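Long-range contacts in IroE-like serine hydrolase (Shewanella oneidensis, PDB 3GFF), which probably hydrolyses ester bonds, as an IroE-like serine hydrolase of the esterase D family with an alpha/beta-hydrolase fold: residues T91-P99 against W173-L182; R159-D169 against Q194-A202. One frame throughout, in Å; residues are numbered along the deposited sequence.

Contact 1 (T91-P99 against W173-L182)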
loop_
_atom_site.group_PDB
_atom_site.type_symbol
_atom_site.label_atom_id
_atom_site.label_comp_id
_atom_site.label_asym_id
_atom_site.label_seq_id
_atom_site.Cartn_x
_atom_site.Cartn_y
_atom_site.Cartn_z
ATOM N N THR A 91 18.238 6.221 -18.677
ATOM C CA THR A 91 19.072 5.218 -19.353
ATOM C C THR A 91 20.555 5.531 -19.202
ATOM O O THR A 91 20.991 6.630 -19.467
ATOM C CB THR A 91 18.657 5.039 -20.841
ATOM O OG1 THR A 91 18.702 6.285 -21.542
ATOM C CG2 THR A 91 17.215 4.456 -20.915
ATOM N N PRO A 92 21.329 4.565 -18.689
ATOM C CA PRO A 92 22.750 4.772 -18.452
ATOM C C PRO A 92 23.617 4.653 -19.697
ATOM O O PRO A 92 24.711 5.254 -19.745
ATOM C CB PRO A 92 23.087 3.684 -17.439
ATOM C CG PRO A 92 22.080 2.572 -17.710
ATOM C CD PRO A 92 20.867 3.226 -18.260
ATOM N N THR A 93 23.143 3.882 -20.683
ATOM C CA THR A 93 23.836 3.704 -21.934
ATOM C C THR A 93 22.894 4.030 -23.098
ATOM O O THR A 93 21.669 4.000 -22.963
ATOM C CB THR A 93 24.416 2.262 -22.061
ATOM O OG1 THR A 93 23.374 1.281 -21.896
ATOM C CG2 THR A 93 25.478 2.026 -20.991
ATOM N N HIS A 94 23.509 4.343 -24.228
ATOM C CA HIS A 94 22.833 4.677 -25.451
ATOM C C HIS A 94 22.708 3.466 -26.381
ATOM O O HIS A 94 23.675 2.774 -26.643
ATOM C CB HIS A 94 23.613 5.772 -26.190
ATOM C CG HIS A 94 23.045 6.115 -27.536
ATOM N ND1 HIS A 94 21.847 6.781 -27.691
ATOM C CD2 HIS A 94 23.503 5.864 -28.792
ATOM C CE1 HIS A 94 21.592 6.921 -28.982
ATOM N NE2 HIS A 94 22.563 6.346 -29.670
ATOM N N THR A 95 21.498 3.251 -26.879
ATOM C CA THR A 95 21.201 2.252 -27.913
ATOM C C THR A 95 19.893 2.683 -28.567
ATOM O O THR A 95 19.054 3.327 -27.936
ATOM C CB THR A 95 21.065 0.794 -27.391
ATOM O OG1 THR A 95 20.867 -0.109 -28.495
ATOM C CG2 THR A 95 19.882 0.667 -26.441
ATOM N N LEU A 96 19.749 2.328 -29.840
ATOM C CA LEU A 96 18.547 2.599 -30.626
ATOM C C LEU A 96 17.679 1.349 -30.759
ATOM O O LEU A 96 16.644 1.412 -31.417
ATOM C CB LEU A 96 18.940 3.054 -32.030
ATOM C CG LEU A 96 19.760 4.347 -32.134
ATOM C CD1 LEU A 96 20.324 4.553 -33.533
ATOM C CD2 LEU A 96 18.931 5.558 -31.641
ATOM N N VAL A 97 18.068 0.237 -30.129
ATOM C CA VAL A 97 17.371 -1.020 -30.315
ATOM C C VAL A 97 16.913 -1.702 -29.023
ATOM O O VAL A 97 17.439 -1.444 -27.950
ATOM C CB VAL A 97 18.232 -2.077 -31.134
ATOM C CG1 VAL A 97 18.509 -1.614 -32.587
ATOM C CG2 VAL A 97 19.551 -2.420 -30.407
ATOM N N LEU A 98 15.889 -2.548 -29.170
ATOM C CA LEU A 98 15.388 -3.402 -28.101
ATOM C C LEU A 98 16.332 -4.623 -28.070
ATOM O O LEU A 98 17.115 -4.791 -28.977
ATOM C CB LEU A 98 13.949 -3.855 -28.401
ATOM C CG LEU A 98 12.842 -2.798 -28.379
ATOM C CD1 LEU A 98 11.693 -3.143 -29.309
ATOM C CD2 LEU A 98 12.349 -2.563 -26.922
ATOM N N PRO A 99 16.260 -5.472 -27.021
ATOM C CA PRO A 99 17.121 -6.666 -26.915
ATOM C C PRO A 99 17.036 -7.616 -28.100
ATOM O O PRO A 99 17.985 -8.369 -28.378
ATOM C CB PRO A 99 16.590 -7.356 -25.655
ATOM C CG PRO A 99 16.010 -6.273 -24.848
ATOM C CD PRO A 99 15.382 -5.336 -25.840
ATOM N N TRP A 173 16.775 -5.374 -18.918
ATOM C CA TRP A 173 16.769 -5.725 -20.333
ATOM C C TRP A 173 17.285 -4.568 -21.225
ATOM O O TRP A 173 17.784 -4.791 -22.357
ATOM C CB TRP A 173 15.375 -6.157 -20.775
ATOM C CG TRP A 173 14.352 -5.087 -20.614
ATOM C CD1 TRP A 173 13.508 -4.929 -19.568
ATOM C CD2 TRP A 173 14.095 -3.988 -21.511
ATOM N NE1 TRP A 173 12.712 -3.826 -19.764
ATOM C CE2 TRP A 173 13.066 -3.218 -20.938
ATOM C CE3 TRP A 173 14.637 -3.588 -22.739
ATOM C CZ2 TRP A 173 12.559 -2.075 -21.544
ATOM C CZ3 TRP A 173 14.152 -2.442 -23.336
ATOM C CH2 TRP A 173 13.108 -1.701 -22.738
ATOM N N PHE A 174 17.241 -3.338 -20.707
ATOM C CA PHE A 174 17.643 -2.225 -21.523
ATOM C C PHE A 174 19.116 -2.351 -21.893
ATOM O O PHE A 174 19.974 -2.534 -21.029
ATOM C CB PHE A 174 17.346 -0.878 -20.885
ATOM C CG PHE A 174 17.778 0.263 -21.738
ATOM C CD1 PHE A 174 17.005 0.677 -22.785
ATOM C CD2 PHE A 174 19.007 0.840 -21.556
ATOM C CE1 PHE A 174 17.423 1.688 -23.613
ATOM C CE2 PHE A 174 19.428 1.864 -22.369
ATOM C CZ PHE A 174 18.629 2.303 -23.383
ATOM N N ASP A 175 19.384 -2.285 -23.196
ATOM C CA ASP A 175 20.728 -2.376 -23.749
ATOM C C ASP A 175 21.469 -3.582 -23.196
ATOM O O ASP A 175 22.670 -3.498 -22.918
ATOM C CB ASP A 175 21.494 -1.064 -23.517
ATOM C CG ASP A 175 22.854 -1.035 -24.222
ATOM O OD1 ASP A 175 23.045 -1.791 -25.190
ATOM O OD2 ASP A 175 23.737 -0.246 -23.835
ATOM N N SER A 176 20.746 -4.692 -23.042
ATOM C CA SER A 176 21.310 -5.986 -22.651
ATOM C C SER A 176 21.832 -6.723 -23.893
ATOM O O SER A 176 21.175 -6.699 -24.958
ATOM C CB SER A 176 20.288 -6.880 -21.954
ATOM O OG SER A 176 19.110 -7.042 -22.730
ATOM N N PRO A 177 22.952 -7.462 -23.737
ATOM C CA PRO A 177 23.695 -7.726 -22.489
ATOM C C PRO A 177 24.704 -6.669 -22.012
ATOM O O PRO A 177 25.233 -6.797 -20.917
ATOM C CB PRO A 177 24.457 -9.022 -22.835
ATOM C CG PRO A 177 24.746 -8.902 -24.274
ATOM C CD PRO A 177 23.583 -8.138 -24.887
ATOM N N HIS A 178 24.983 -5.675 -22.848
ATOM C CA HIS A 178 25.970 -4.648 -22.578
ATOM C C HIS A 178 25.870 -3.938 -21.230
ATOM O O HIS A 178 26.865 -3.921 -20.488
ATOM C CB HIS A 178 25.979 -3.601 -23.700
ATOM C CG HIS A 178 26.956 -2.482 -23.490
ATOM N ND1 HIS A 178 28.307 -2.605 -23.752
ATOM C CD2 HIS A 178 26.770 -1.205 -23.082
ATOM C CE1 HIS A 178 28.913 -1.459 -23.483
ATOM N NE2 HIS A 178 28.002 -0.594 -23.069
ATOM N N TYR A 179 24.739 -3.308 -20.914
ATOM C CA TYR A 179 24.684 -2.588 -19.647
ATOM C C TYR A 179 24.806 -3.532 -18.455
ATOM O O TYR A 179 25.545 -3.282 -17.515
ATOM C CB TYR A 179 23.470 -1.635 -19.509
ATOM C CG TYR A 179 23.482 -0.949 -18.161
ATOM C CD1 TYR A 179 24.524 -0.097 -17.822
ATOM C CD2 TYR A 179 22.494 -1.214 -17.194
ATOM C CE1 TYR A 179 24.593 0.473 -16.607
ATOM C CE2 TYR A 179 22.546 -0.612 -15.956
ATOM C CZ TYR A 179 23.605 0.224 -15.672
ATOM O OH TYR A 179 23.696 0.827 -14.454
ATOM N N LEU A 180 24.081 -4.624 -18.513
ATOM C CA LEU A 180 24.076 -5.601 -17.447
ATOM C C LEU A 180 25.502 -6.092 -17.135
ATOM O O LEU A 180 25.815 -6.298 -15.984
ATOM C CB LEU A 180 23.159 -6.759 -17.850
ATOM C CG LEU A 180 23.036 -7.939 -16.893
ATOM C CD1 LEU A 180 22.488 -7.472 -15.527
ATOM C CD2 LEU A 180 22.145 -9.002 -17.526
ATOM N N THR A 181 26.343 -6.292 -18.157
ATOM C CA THR A 181 27.725 -6.720 -17.962
ATOM C C THR A 181 28.481 -5.667 -17.185
ATOM O O THR A 181 29.289 -6.009 -16.327
ATOM C CB THR A 181 28.471 -6.961 -19.309
ATOM O OG1 THR A 181 27.846 -8.030 -20.013
ATOM C CG2 THR A 181 29.908 -7.316 -19.073
ATOM N N LEU A 182 28.255 -4.388 -17.502
ATOM C CA LEU A 182 28.896 -3.286 -16.757
ATOM C C LEU A 182 28.532 -3.339 -15.286
ATOM O O LEU A 182 29.382 -3.105 -14.426
ATOM C CB LEU A 182 28.497 -1.925 -17.324
ATOM C CG LEU A 182 29.300 -1.428 -18.518
ATOM C CD1 LEU A 182 29.739 -2.554 -19.431
ATOM C CD2 LEU A 182 28.508 -0.347 -19.235
HETATM O O HOH W 1 21.283 -2.550 -27.233
HETATM O O HOH W 2 17.796 -2.781 -25.687
HETATM O O HOH W 3 20.340 -8.313 -27.009
#
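Pro92 sets its CG over the centre of the Tyr179 ring, 3.4 Å from the centroid and 10° off the normal, a close CH-pi contact. The Phe174 ring is used twice: Thr91 CG2 lies over one face, nearer the rim, and Thr93 O meets the edge in the ring plane, 3.2 Å from CE2. At the far end Pro99 CD comes obliquely to within 3.6 Å of Trp173 CE3, with Leu98 CD2 alongside the same indole.

The polar part is made by Asp175. Its CG is anti to the backbone N (chi1 -173°), which carries the carboxylate across to the threonines: Thr93 OG1 donates to OD2 at a very short 2.5 Å, and a water joins OD1 to Thr95 OG1. Tyr179 OH bonds Glu153 on helix 146-156; an alanine here would probably leave Pro92 CG without its platform and Glu153 without this hydroxyl.

Trp173 O closes the type II turn, gripped by both N and OG of Ser176. The loop is thus held by the faces of Tyr179 and Phe174 at its start, obliquely by the Trp173 indole at Pro99, and in the middle by one carboxylate, whose negative charge is probably eased by hydroxyl and water.

Contact 2 (R159-D169 against Q194-A202); sequences RPLFSAYLALD and QKQLFMAIA
Ala167 presents only a methyl group beside Leu197, whose CD1 reaches forward to 4.1 Å from Ala167 CB. Leu197 has CG anti to its backbone N (chi1 172°), and this swings CD1 across the strand into the notch between Tyr165 CB and that methyl. Met199, a selenomethionine, follows on the same face. On the other face the fit is reversed: small Ala200 receives Leu168 CD2, 3.6 Å from its CB, while Leu168 CD2 also meets the edge of the Phe198 ring and Leu166 CG approaches that ring obliquely. Leu197 reaches diagonally to Ala167, whereas Leu168 lies against its direct partner Ala200. Helices 146-156 and 215-230 cover the Tyr165-Ala167 face; helix 250-263 covers Leu166 and Gln196.

Between the two faces runs the parallel ladder, the strand axes 4.7 Å apart and 14° from parallel. Its bonds alternate from Tyr165 N to Gln196 O through to Asp169 N and Ala200 O; the straightest is Ala167 N to Phe198 O, 2.9 Å at 176°.

Each end has its own lock. Lys195 bends at chi2 and carries NZ to Phe162 O, 2.9 Å away, with a weak bond to Arg159 O; a water ties NZ, Arg159 O and Tyr165 OH together. At the other end Ala202 N donates to Asp169 OD1 at 3.0 Å, from above the carboxylate plane, and a water bridges OD1 to Ala202 O.

The two strands belong to a beta-alpha-beta unit of the alpha/beta-hydrolase sheet. Asp169 OD2 bonds His216 and also His247, the latter in an arrangement consistent with a Ser-His-Asp triad with Ser145. The backbone of Ala202 therefore holds one carboxylate oxygen of the probable triad acid, leaving the other turned to the histidines.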
loop_
_atom_site.group_PDB
_atom_site.type_symbol
_atom_site.label_atom_id
_atom_site.label_comp_id
_atom_site.label_asym_id
_atom_site.label_seq_id
_atom_site.Cartn_x
_atom_site.Cartn_y
_atom_site.Cartn_z
ATOM N N ARG A 159 28.055 7.084 -6.533
ATOM C CA ARG A 159 27.573 8.431 -6.213
ATOM C C ARG A 159 27.491 8.534 -4.704
ATOM O O ARG A 159 26.849 7.693 -4.076
ATOM C CB ARG A 159 26.198 8.735 -6.837
ATOM C CG ARG A 159 26.150 8.569 -8.339
ATOM C CD ARG A 159 27.358 9.228 -9.021
ATOM N NE ARG A 159 27.142 9.388 -10.454
ATOM C CZ ARG A 159 26.659 10.494 -11.040
ATOM N NH1 ARG A 159 26.321 11.562 -10.335
ATOM N NH2 ARG A 159 26.532 10.536 -12.360
ATOM N N PRO A 160 28.172 9.540 -4.120
ATOM C CA PRO A 160 28.239 9.696 -2.657
ATOM C C PRO A 160 26.987 10.165 -1.904
ATOM O O PRO A 160 26.899 9.939 -0.708
ATOM C CB PRO A 160 29.434 10.655 -2.472
ATOM C CG PRO A 160 29.505 11.422 -3.716
ATOM C CD PRO A 160 29.018 10.534 -4.819
ATOM N N LEU A 161 26.037 10.784 -2.601
ATOM C CA LEU A 161 24.818 11.314 -2.013
ATOM C C LEU A 161 23.920 10.261 -1.331
ATOM O O LEU A 161 23.371 10.516 -0.242
ATOM C CB LEU A 161 23.968 11.981 -3.106
ATOM C CG LEU A 161 22.610 12.575 -2.711
ATOM C CD1 LEU A 161 22.803 13.735 -1.693
ATOM C CD2 LEU A 161 21.782 13.067 -3.911
ATOM N N PHE A 162 23.746 9.112 -1.996
ATOM C CA PHE A 162 22.791 8.105 -1.543
ATOM C C PHE A 162 23.453 6.947 -0.785
ATOM O O PHE A 162 24.471 6.462 -1.214
ATOM C CB PHE A 162 22.022 7.481 -2.731
ATOM C CG PHE A 162 21.265 8.453 -3.579
ATOM C CD1 PHE A 162 20.104 9.033 -3.124
ATOM C CD2 PHE A 162 21.685 8.751 -4.871
ATOM C CE1 PHE A 162 19.372 9.926 -3.932
ATOM C CE2 PHE A 162 20.958 9.648 -5.683
ATOM C CZ PHE A 162 19.807 10.225 -5.201
ATOM N N SER A 163 22.852 6.511 0.326
ATOM C CA SER A 163 23.350 5.330 1.076
ATOM C C SER A 163 22.512 4.079 0.811
ATOM O O SER A 163 22.964 2.951 1.058
ATOM C CB SER A 163 23.393 5.593 2.582
ATOM O OG SER A 163 22.151 6.104 3.041
ATOM N N ALA A 164 21.308 4.279 0.307
ATOM C CA ALA A 164 20.350 3.176 0.116
ATOM C C ALA A 164 19.591 3.348 -1.157
ATOM O O ALA A 164 19.167 4.471 -1.510
ATOM C CB ALA A 164 19.317 3.105 1.310
ATOM N N TYR A 165 19.331 2.219 -1.796
ATOM C CA TYR A 165 18.594 2.182 -3.045
ATOM C C TYR A 165 17.509 1.105 -3.027
ATOM O O TYR A 165 17.703 -0.015 -2.531
ATOM C CB TYR A 165 19.548 1.866 -4.205
ATOM C CG TYR A 165 20.700 2.840 -4.391
ATOM C CD1 TYR A 165 20.530 3.979 -5.145
ATOM C CD2 TYR A 165 21.950 2.607 -3.842
ATOM C CE1 TYR A 165 21.553 4.881 -5.325
ATOM C CE2 TYR A 165 23.010 3.504 -4.054
ATOM C CZ TYR A 165 22.783 4.641 -4.799
ATOM O OH TYR A 165 23.740 5.590 -5.056
ATOM N N LEU A 166 16.382 1.475 -3.609
ATOM C CA LEU A 166 15.258 0.611 -3.820
ATOM C C LEU A 166 15.116 0.522 -5.315
ATOM O O LEU A 166 14.797 1.533 -5.958
ATOM C CB LEU A 166 13.960 1.126 -3.172
ATOM C CG LEU A 166 13.726 0.581 -1.757
ATOM C CD1 LEU A 166 14.702 1.181 -0.774
ATOM C CD2 LEU A 166 12.261 0.780 -1.317
ATOM N N ALA A 167 15.371 -0.675 -5.860
ATOM C CA ALA A 167 15.270 -0.935 -7.314
ATOM C C ALA A 167 14.073 -1.869 -7.531
ATOM O O ALA A 167 14.138 -3.036 -7.228
ATOM C CB ALA A 167 16.558 -1.541 -7.838
ATOM N N LEU A 168 12.971 -1.306 -8.004
ATOM C CA LEU A 168 11.692 -2.011 -8.128
ATOM C C LEU A 168 11.419 -2.447 -9.583
ATOM O O LEU A 168 11.035 -1.666 -10.442
ATOM C CB LEU A 168 10.564 -1.127 -7.577
ATOM C CG LEU A 168 10.836 -0.495 -6.183
ATOM C CD1 LEU A 168 9.689 0.456 -5.708
ATOM C CD2 LEU A 168 11.156 -1.599 -5.171
ATOM N N ASP A 169 11.651 -3.720 -9.809
ATOM C CA ASP A 169 11.504 -4.394 -11.098
ATOM C C ASP A 169 12.291 -3.679 -12.161
ATOM O O ASP A 169 11.778 -3.299 -13.192
ATOM C CB ASP A 169 10.053 -4.551 -11.483
ATOM C CG ASP A 169 9.794 -5.861 -12.181
ATOM O OD1 ASP A 169 10.435 -6.859 -11.786
ATOM O OD2 ASP A 169 8.948 -5.896 -13.089
ATOM N N GLN A 194 29.713 1.025 2.336
ATOM C CA GLN A 194 28.553 0.856 3.235
ATOM C C GLN A 194 27.270 1.273 2.544
ATOM O O GLN A 194 26.597 2.257 2.912
ATOM C CB GLN A 194 28.747 1.615 4.555
ATOM C CG GLN A 194 29.932 1.178 5.381
ATOM C CD GLN A 194 30.027 -0.337 5.563
ATOM O OE1 GLN A 194 30.952 -0.966 5.038
ATOM N NE2 GLN A 194 29.091 -0.921 6.295
ATOM N N LYS A 195 26.958 0.511 1.504
ATOM C CA LYS A 195 25.787 0.746 0.709
ATOM C C LYS A 195 24.738 -0.303 1.010
ATOM O O LYS A 195 25.019 -1.317 1.661
ATOM C CB LYS A 195 26.167 0.743 -0.769
ATOM C CG LYS A 195 27.264 1.754 -1.127
ATOM C CD LYS A 195 26.760 3.179 -1.014
ATOM C CE LYS A 195 27.807 4.186 -1.366
ATOM N NZ LYS A 195 27.242 5.551 -1.410
ATOM N N GLN A 196 23.518 0.010 0.591
ATOM C CA GLN A 196 22.335 -0.855 0.708
ATOM C C GLN A 196 21.533 -0.858 -0.587
ATOM O O GLN A 196 21.344 0.170 -1.201
ATOM C CB GLN A 196 21.452 -0.453 1.898
ATOM C CG GLN A 196 22.057 -0.920 3.270
ATOM C CD GLN A 196 21.271 -0.403 4.478
ATOM O OE1 GLN A 196 21.525 0.684 4.961
ATOM N NE2 GLN A 196 20.376 -1.208 4.999
ATOM N N LEU A 197 21.101 -2.048 -0.990
ATOM C CA LEU A 197 20.311 -2.266 -2.184
ATOM C C LEU A 197 19.194 -3.262 -1.851
ATOM O O LEU A 197 19.435 -4.304 -1.230
ATOM C CB LEU A 197 21.158 -2.846 -3.330
ATOM C CG LEU A 197 20.343 -3.281 -4.570
ATOM C CD1 LEU A 197 19.713 -2.087 -5.322
ATOM C CD2 LEU A 197 21.213 -4.095 -5.495
ATOM N N PHE A 198 17.978 -2.910 -2.233
ATOM C CA PHE A 198 16.818 -3.813 -2.134
ATOM C C PHE A 198 16.298 -3.947 -3.531
ATOM O O PHE A 198 16.093 -2.930 -4.216
ATOM C CB PHE A 198 15.725 -3.246 -1.211
ATOM C CG PHE A 198 14.407 -4.006 -1.271
ATOM C CD1 PHE A 198 14.190 -5.114 -0.468
ATOM C CD2 PHE A 198 13.391 -3.580 -2.114
ATOM C CE1 PHE A 198 12.995 -5.807 -0.506
ATOM C CE2 PHE A 198 12.195 -4.253 -2.160
ATOM C CZ PHE A 198 11.998 -5.386 -1.356
HETATM N N MSE A 199 16.100 -5.176 -3.995
HETATM C CA MSE A 199 15.462 -5.415 -5.298
HETATM C C MSE A 199 14.085 -6.067 -5.143
HETATM O O MSE A 199 13.936 -7.076 -4.429
HETATM C CB MSE A 199 16.321 -6.332 -6.188
HETATM C CG MSE A 199 17.594 -5.710 -6.676
HETATM SE SE MSE A 199 18.704 -6.961 -7.626
HETATM C CE MSE A 199 17.459 -7.448 -9.074
ATOM N N ALA A 200 13.080 -5.509 -5.819
ATOM C CA ALA A 200 11.748 -6.132 -5.884
ATOM C C ALA A 200 11.757 -6.755 -7.262
ATOM O O ALA A 200 12.209 -6.110 -8.216
ATOM C CB ALA A 200 10.595 -5.098 -5.777
ATOM N N ILE A 201 11.271 -7.986 -7.371
ATOM C CA ILE A 201 11.253 -8.695 -8.634
ATOM C C ILE A 201 9.847 -9.243 -8.856
ATOM O O ILE A 201 9.403 -10.120 -8.106
ATOM C CB ILE A 201 12.295 -9.866 -8.678
ATOM C CG1 ILE A 201 13.685 -9.359 -8.315
ATOM C CG2 ILE A 201 12.295 -10.537 -10.079
ATOM C CD1 ILE A 201 14.783 -10.455 -8.129
ATOM N N ALA A 202 9.155 -8.718 -9.879
ATOM C CA ALA A 202 7.792 -9.128 -10.189
ATOM C C ALA A 202 7.760 -10.307 -11.185
ATOM O O ALA A 202 8.798 -10.838 -11.547
ATOM C CB ALA A 202 6.975 -7.928 -10.716
HETATM O O HOH W 4 26.149 5.058 -4.241
HETATM O O HOH W 5 23.805 2.014 3.622
HETATM O O HOH W 6 10.635 -9.269 -13.072
#

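From the N terminus the chain first passes 91-99, in the loop between helices 86-89 and 114-132, and next lays down 159-169 with strand 164-168. Directly afterwards, 173-182 returns to 91-99 and closes contact 1 over 73 intervening residues. Helix 178-189 then leads to 194-202, which closes contact 2 over only 24. The segments alternate, so the two closures cross rather than nest. Contact 2 lies deep in the central sheet, its centre about 6 Å from the centre of the chain, that of contact 1 about 23 Å. Only a few residues separate them in sequence: the probable triad acid, just past the end of strand 164-168, lies shortly before the turn that meets the outer loop.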